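Local coordinates for putative prephenate dehydratase (Streptococcus mutans, PDB 4LUB), which probably catalyses the decarboxylating dehydration of prephenate to phenylpyruvate, the step that commits prephenate to L-phenylalanine biosynthesis, at residues Asp191-Pro205 against Gly235-Asn247. Residues are numbered along the deposited sequence; the frame is centred on the assembly and turned at random.
Sequences DQKISLALTLPDNLP and GEYFFIIDFENHN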
# COMPACT_ATOMS: atom_id res chain seq x y z
N ASP B 191 13.75 5.69 17.46
CA ASP B 191 12.79 4.58 17.54
C ASP B 191 13.42 3.20 17.33
O ASP B 191 14.55 3.07 16.84
CB ASP B 191 11.66 4.78 16.53
CG ASP B 191 10.31 4.30 17.05
OD1 ASP B 191 10.28 3.66 18.12
OD2 ASP B 191 9.28 4.58 16.40
N GLN B 192 12.70 2.18 17.79
CA GLN B 192 13.02 0.79 17.49
C GLN B 192 11.85 0.08 16.80
O GLN B 192 10.72 0.13 17.30
CB GLN B 192 13.41 0.04 18.76
CG GLN B 192 14.56 0.71 19.50
CD GLN B 192 15.91 0.14 19.12
OE1 GLN B 192 16.00 -0.87 18.42
NE2 GLN B 192 16.98 0.80 19.57
N LYS B 193 12.12 -0.57 15.68
CA LYS B 193 11.04 -1.18 14.92
C LYS B 193 11.38 -2.57 14.41
O LYS B 193 12.54 -2.95 14.36
CB LYS B 193 10.65 -0.29 13.72
CG LYS B 193 9.78 0.91 14.10
CD LYS B 193 9.49 1.80 12.90
CE LYS B 193 8.63 3.00 13.29
NZ LYS B 193 8.31 3.88 12.13
N ILE B 194 10.35 -3.30 14.01
CA ILE B 194 10.52 -4.57 13.32
C ILE B 194 9.57 -4.52 12.14
O ILE B 194 8.43 -4.08 12.27
CB ILE B 194 10.23 -5.80 14.23
CG1 ILE B 194 10.25 -7.09 13.41
CG2 ILE B 194 8.88 -5.67 14.94
CD1 ILE B 194 10.35 -8.35 14.26
N SER B 195 10.05 -4.94 10.97
CA SER B 195 9.22 -4.99 9.78
C SER B 195 9.01 -6.42 9.34
O SER B 195 9.96 -7.21 9.29
CB SER B 195 9.83 -4.17 8.64
OG SER B 195 9.90 -2.80 8.98
N LEU B 196 7.77 -6.75 9.02
CA LEU B 196 7.42 -8.11 8.67
C LEU B 196 6.74 -8.12 7.31
O LEU B 196 6.04 -7.17 6.95
CB LEU B 196 6.48 -8.72 9.71
CG LEU B 196 6.99 -8.96 11.13
CD1 LEU B 196 5.81 -9.28 12.06
CD2 LEU B 196 8.09 -10.01 11.23
N ALA B 197 6.96 -9.18 6.55
CA ALA B 197 6.10 -9.46 5.41
C ALA B 197 5.23 -10.67 5.74
O ALA B 197 5.75 -11.77 5.96
CB ALA B 197 6.93 -9.69 4.15
N LEU B 198 3.91 -10.48 5.80
CA LEU B 198 2.99 -11.56 6.15
C LEU B 198 2.23 -12.05 4.93
O LEU B 198 1.81 -11.25 4.09
CB LEU B 198 1.97 -11.15 7.21
CG LEU B 198 2.30 -10.47 8.53
CD1 LEU B 198 1.02 -9.94 9.12
CD2 LEU B 198 2.93 -11.45 9.48
N THR B 199 2.04 -13.36 4.86
CA THR B 199 1.06 -13.95 3.96
C THR B 199 0.02 -14.69 4.81
O THR B 199 0.35 -15.24 5.86
CB THR B 199 1.69 -14.90 2.95
OG1 THR B 199 2.55 -15.82 3.63
CG2 THR B 199 2.51 -14.11 1.94
N LEU B 200 -1.22 -14.69 4.35
CA LEU B 200 -2.30 -15.21 5.16
C LEU B 200 -2.70 -16.61 4.67
O LEU B 200 -2.38 -16.97 3.54
CB LEU B 200 -3.47 -14.23 5.11
CG LEU B 200 -3.08 -12.86 5.68
CD1 LEU B 200 -4.06 -11.78 5.25
CD2 LEU B 200 -2.92 -12.88 7.19
N PRO B 201 -3.38 -17.40 5.52
CA PRO B 201 -3.86 -18.72 5.10
C PRO B 201 -4.89 -18.59 3.99
O PRO B 201 -5.82 -17.79 4.11
CB PRO B 201 -4.48 -19.31 6.37
CG PRO B 201 -3.84 -18.57 7.48
CD PRO B 201 -3.57 -17.18 6.97
N ASP B 202 -4.70 -19.36 2.92
CA ASP B 202 -5.50 -19.26 1.69
C ASP B 202 -5.28 -17.90 1.03
O ASP B 202 -6.08 -17.48 0.20
CB ASP B 202 -6.99 -19.49 1.95
CG ASP B 202 -7.28 -20.86 2.51
OD1 ASP B 202 -6.91 -21.87 1.87
OD2 ASP B 202 -7.90 -20.94 3.60
N ASN B 203 -4.20 -17.22 1.42
CA ASN B 203 -3.93 -15.84 1.00
C ASN B 203 -5.16 -14.92 1.06
O ASN B 203 -5.31 -14.03 0.22
CB ASN B 203 -3.32 -15.85 -0.39
CG ASN B 203 -2.00 -16.58 -0.43
OD1 ASN B 203 -1.85 -17.56 -1.17
ND2 ASN B 203 -1.05 -16.14 0.39
N LEU B 204 -6.02 -15.16 2.04
CA LEU B 204 -7.22 -14.37 2.26
C LEU B 204 -7.00 -13.14 3.15
O LEU B 204 -6.60 -13.28 4.30
CB LEU B 204 -8.28 -15.24 2.93
CG LEU B 204 -9.39 -16.01 2.21
CD1 LEU B 204 -9.01 -16.51 0.82
CD2 LEU B 204 -9.87 -17.14 3.12
N PRO B 205 -7.29 -11.93 2.61
CA PRO B 205 -7.12 -10.70 3.39
C PRO B 205 -8.03 -10.66 4.61
O PRO B 205 -7.76 -9.95 5.58
CB PRO B 205 -7.48 -9.59 2.40
CG PRO B 205 -7.35 -10.19 1.05
CD PRO B 205 -7.53 -11.67 1.18
N GLY B 235 -6.23 -10.18 -5.96
CA GLY B 235 -6.85 -10.48 -4.69
C GLY B 235 -5.96 -11.29 -3.75
O GLY B 235 -6.36 -11.59 -2.62
N GLU B 236 -4.76 -11.64 -4.20
CA GLU B 236 -3.75 -12.21 -3.30
C GLU B 236 -2.56 -11.29 -3.10
O GLU B 236 -1.98 -10.77 -4.06
CB GLU B 236 -3.29 -13.58 -3.80
CG GLU B 236 -4.43 -14.59 -3.89
CD GLU B 236 -3.94 -15.98 -4.22
OE1 GLU B 236 -2.76 -16.12 -4.61
OE2 GLU B 236 -4.73 -16.94 -4.08
N TYR B 237 -2.21 -11.08 -1.85
CA TYR B 237 -1.20 -10.10 -1.50
C TYR B 237 -0.31 -10.60 -0.39
O TYR B 237 -0.63 -11.54 0.31
CB TYR B 237 -1.88 -8.82 -1.02
CG TYR B 237 -2.99 -8.30 -1.90
CD1 TYR B 237 -2.71 -7.47 -2.97
CD2 TYR B 237 -4.31 -8.64 -1.66
CE1 TYR B 237 -3.72 -6.98 -3.78
CE2 TYR B 237 -5.33 -8.16 -2.46
CZ TYR B 237 -5.02 -7.33 -3.52
OH TYR B 237 -6.03 -6.85 -4.33
N PHE B 238 0.82 -9.93 -0.22
CA PHE B 238 1.58 -10.02 1.00
C PHE B 238 1.55 -8.64 1.64
O PHE B 238 1.41 -7.64 0.95
CB PHE B 238 2.99 -10.57 0.80
CG PHE B 238 3.96 -9.61 0.17
CD1 PHE B 238 4.74 -8.78 0.95
CD2 PHE B 238 4.11 -9.57 -1.20
CE1 PHE B 238 5.64 -7.91 0.37
CE2 PHE B 238 5.01 -8.71 -1.79
CZ PHE B 238 5.78 -7.87 -1.00
N PHE B 239 1.65 -8.61 2.95
CA PHE B 239 1.53 -7.36 3.69
C PHE B 239 2.82 -6.95 4.38
O PHE B 239 3.42 -7.73 5.11
CB PHE B 239 0.38 -7.47 4.71
CG PHE B 239 -0.93 -7.81 4.07
CD1 PHE B 239 -1.75 -6.80 3.58
CD2 PHE B 239 -1.34 -9.12 3.92
CE1 PHE B 239 -2.96 -7.10 2.98
CE2 PHE B 239 -2.55 -9.42 3.32
CZ PHE B 239 -3.35 -8.41 2.85
N ILE B 240 3.23 -5.71 4.13
CA ILE B 240 4.33 -5.10 4.87
C ILE B 240 3.80 -4.42 6.11
O ILE B 240 3.02 -3.48 6.02
CB ILE B 240 5.09 -4.07 4.04
CG1 ILE B 240 5.45 -4.66 2.69
CG2 ILE B 240 6.34 -3.61 4.79
CD1 ILE B 240 6.29 -5.90 2.82
N ILE B 241 4.21 -4.93 7.26
CA ILE B 241 3.83 -4.36 8.54
C ILE B 241 5.04 -3.96 9.40
O ILE B 241 5.98 -4.73 9.56
CB ILE B 241 2.90 -5.35 9.28
CG1 ILE B 241 1.59 -5.47 8.52
CG2 ILE B 241 2.51 -4.79 10.63
CD1 ILE B 241 0.71 -6.58 8.99
N ASP B 242 4.99 -2.75 9.94
CA ASP B 242 5.97 -2.31 10.93
C ASP B 242 5.33 -2.28 12.31
O ASP B 242 4.17 -1.88 12.47
CB ASP B 242 6.54 -0.91 10.63
CG ASP B 242 7.16 -0.79 9.24
OD1 ASP B 242 7.38 -1.81 8.54
OD2 ASP B 242 7.47 0.36 8.87
N PHE B 243 6.10 -2.69 13.32
CA PHE B 243 5.67 -2.60 14.71
C PHE B 243 6.81 -2.03 15.52
O PHE B 243 7.98 -2.21 15.19
CB PHE B 243 5.32 -3.98 15.28
CG PHE B 243 4.02 -4.54 14.79
CD1 PHE B 243 2.82 -4.04 15.25
CD2 PHE B 243 3.99 -5.59 13.89
CE1 PHE B 243 1.62 -4.55 14.80
CE2 PHE B 243 2.79 -6.10 13.45
CZ PHE B 243 1.60 -5.58 13.90
N GLU B 244 6.46 -1.34 16.59
CA GLU B 244 7.47 -0.91 17.55
C GLU B 244 8.14 -2.15 18.12
O GLU B 244 7.49 -3.15 18.40
CB GLU B 244 6.86 -0.02 18.63
CG GLU B 244 6.97 1.45 18.26
CD GLU B 244 6.18 2.38 19.15
OE1 GLU B 244 5.83 1.97 20.28
OE2 GLU B 244 5.90 3.51 18.70
N ASN B 245 9.46 -2.09 18.24
CA ASN B 245 10.23 -3.22 18.73
C ASN B 245 10.99 -2.87 20.01
O ASN B 245 12.13 -3.26 20.19
CB ASN B 245 11.22 -3.69 17.66
CG ASN B 245 11.78 -5.07 17.94
OD1 ASN B 245 11.08 -5.95 18.44
ND2 ASN B 245 13.07 -5.25 17.68
N HIS B 246 10.33 -2.13 20.89
CA HIS B 246 10.91 -1.74 22.17
C HIS B 246 10.96 -2.92 23.14
O HIS B 246 11.86 -3.03 23.96
CB HIS B 246 10.13 -0.56 22.77
CG HIS B 246 10.29 0.71 22.00
ND1 HIS B 246 11.50 1.37 21.91
CD2 HIS B 246 9.41 1.42 21.26
CE1 HIS B 246 11.35 2.45 21.16
NE2 HIS B 246 10.09 2.50 20.75
N ASN B 247 9.97 -3.80 23.03
CA ASN B 247 9.93 -4.98 23.88
C ASN B 247 10.09 -6.22 23.00
O ASN B 247 9.11 -6.81 22.55
CB ASN B 247 8.60 -5.02 24.65
CG ASN B 247 8.59 -6.05 25.77
OD1 ASN B 247 9.36 -7.00 25.76
ND2 ASN B 247 7.69 -5.86 26.72
O HOH W 1 14.47 -2.82 16.95
O HOH W 2 6.67 2.44 10.44
O HOH W 3 -1.60 -13.41 1.85
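Strands 191-199 and 237-244 pair antiparallel in the sheet of the ACT domain, the βαββαβ module that in this family commonly serves regulation. Strand 189-199 opens the module and is flanked by 237-244 and 264-274. From Ile194 with Phe243, through Leu196 with Ile241, to Leu198 with Phe239, three hydrogen-bonded pairs each exchange two N-H···O=C bonds; Ile241 N to Leu196 O, for instance, is 2.9 Å and nearly straight at 170°. Those six residues put their side chains on one face, where the tips of Leu198 and Ile241 press tightly, CD1 to CD1 3.4 Å. Beyond the strand, Leu200 CD1 comes to 3.4 Å from CE2 of the Phe239 ring, their side chains crossing at about a right angle. Phe239 also packs on Ile225 of the second subunit.

The other face carries Ser195, Ala197, Ile240 and Asp242. Ala197 CB meets Ile240 CD1 and the Phe238 ring, which stacks on Phe69 of helix 62-70, so this side of the ACT sheet packs against that helix. Asp242 is buried and held at both oxygens: Ser195 OG donates to OD1 from well above the carboxylate plane, while OD2 takes a salt bridge from Arg174 and a water that also accepts from the outstretched Lys193 NZ. With chi1 -64°, Ser195 sets its OG beside its own backbone N, within 2.7 Å of Asp242 OD1.

At the far end Gln192 CB lies off-centre over the His246 ring, whose NE2 gives a weak bond to Asp191 OD1. At the opposite end one water bridges the segments, accepting from Leu200 N and Asn203 ND2 and donating to Tyr237 O at 2.6 Å.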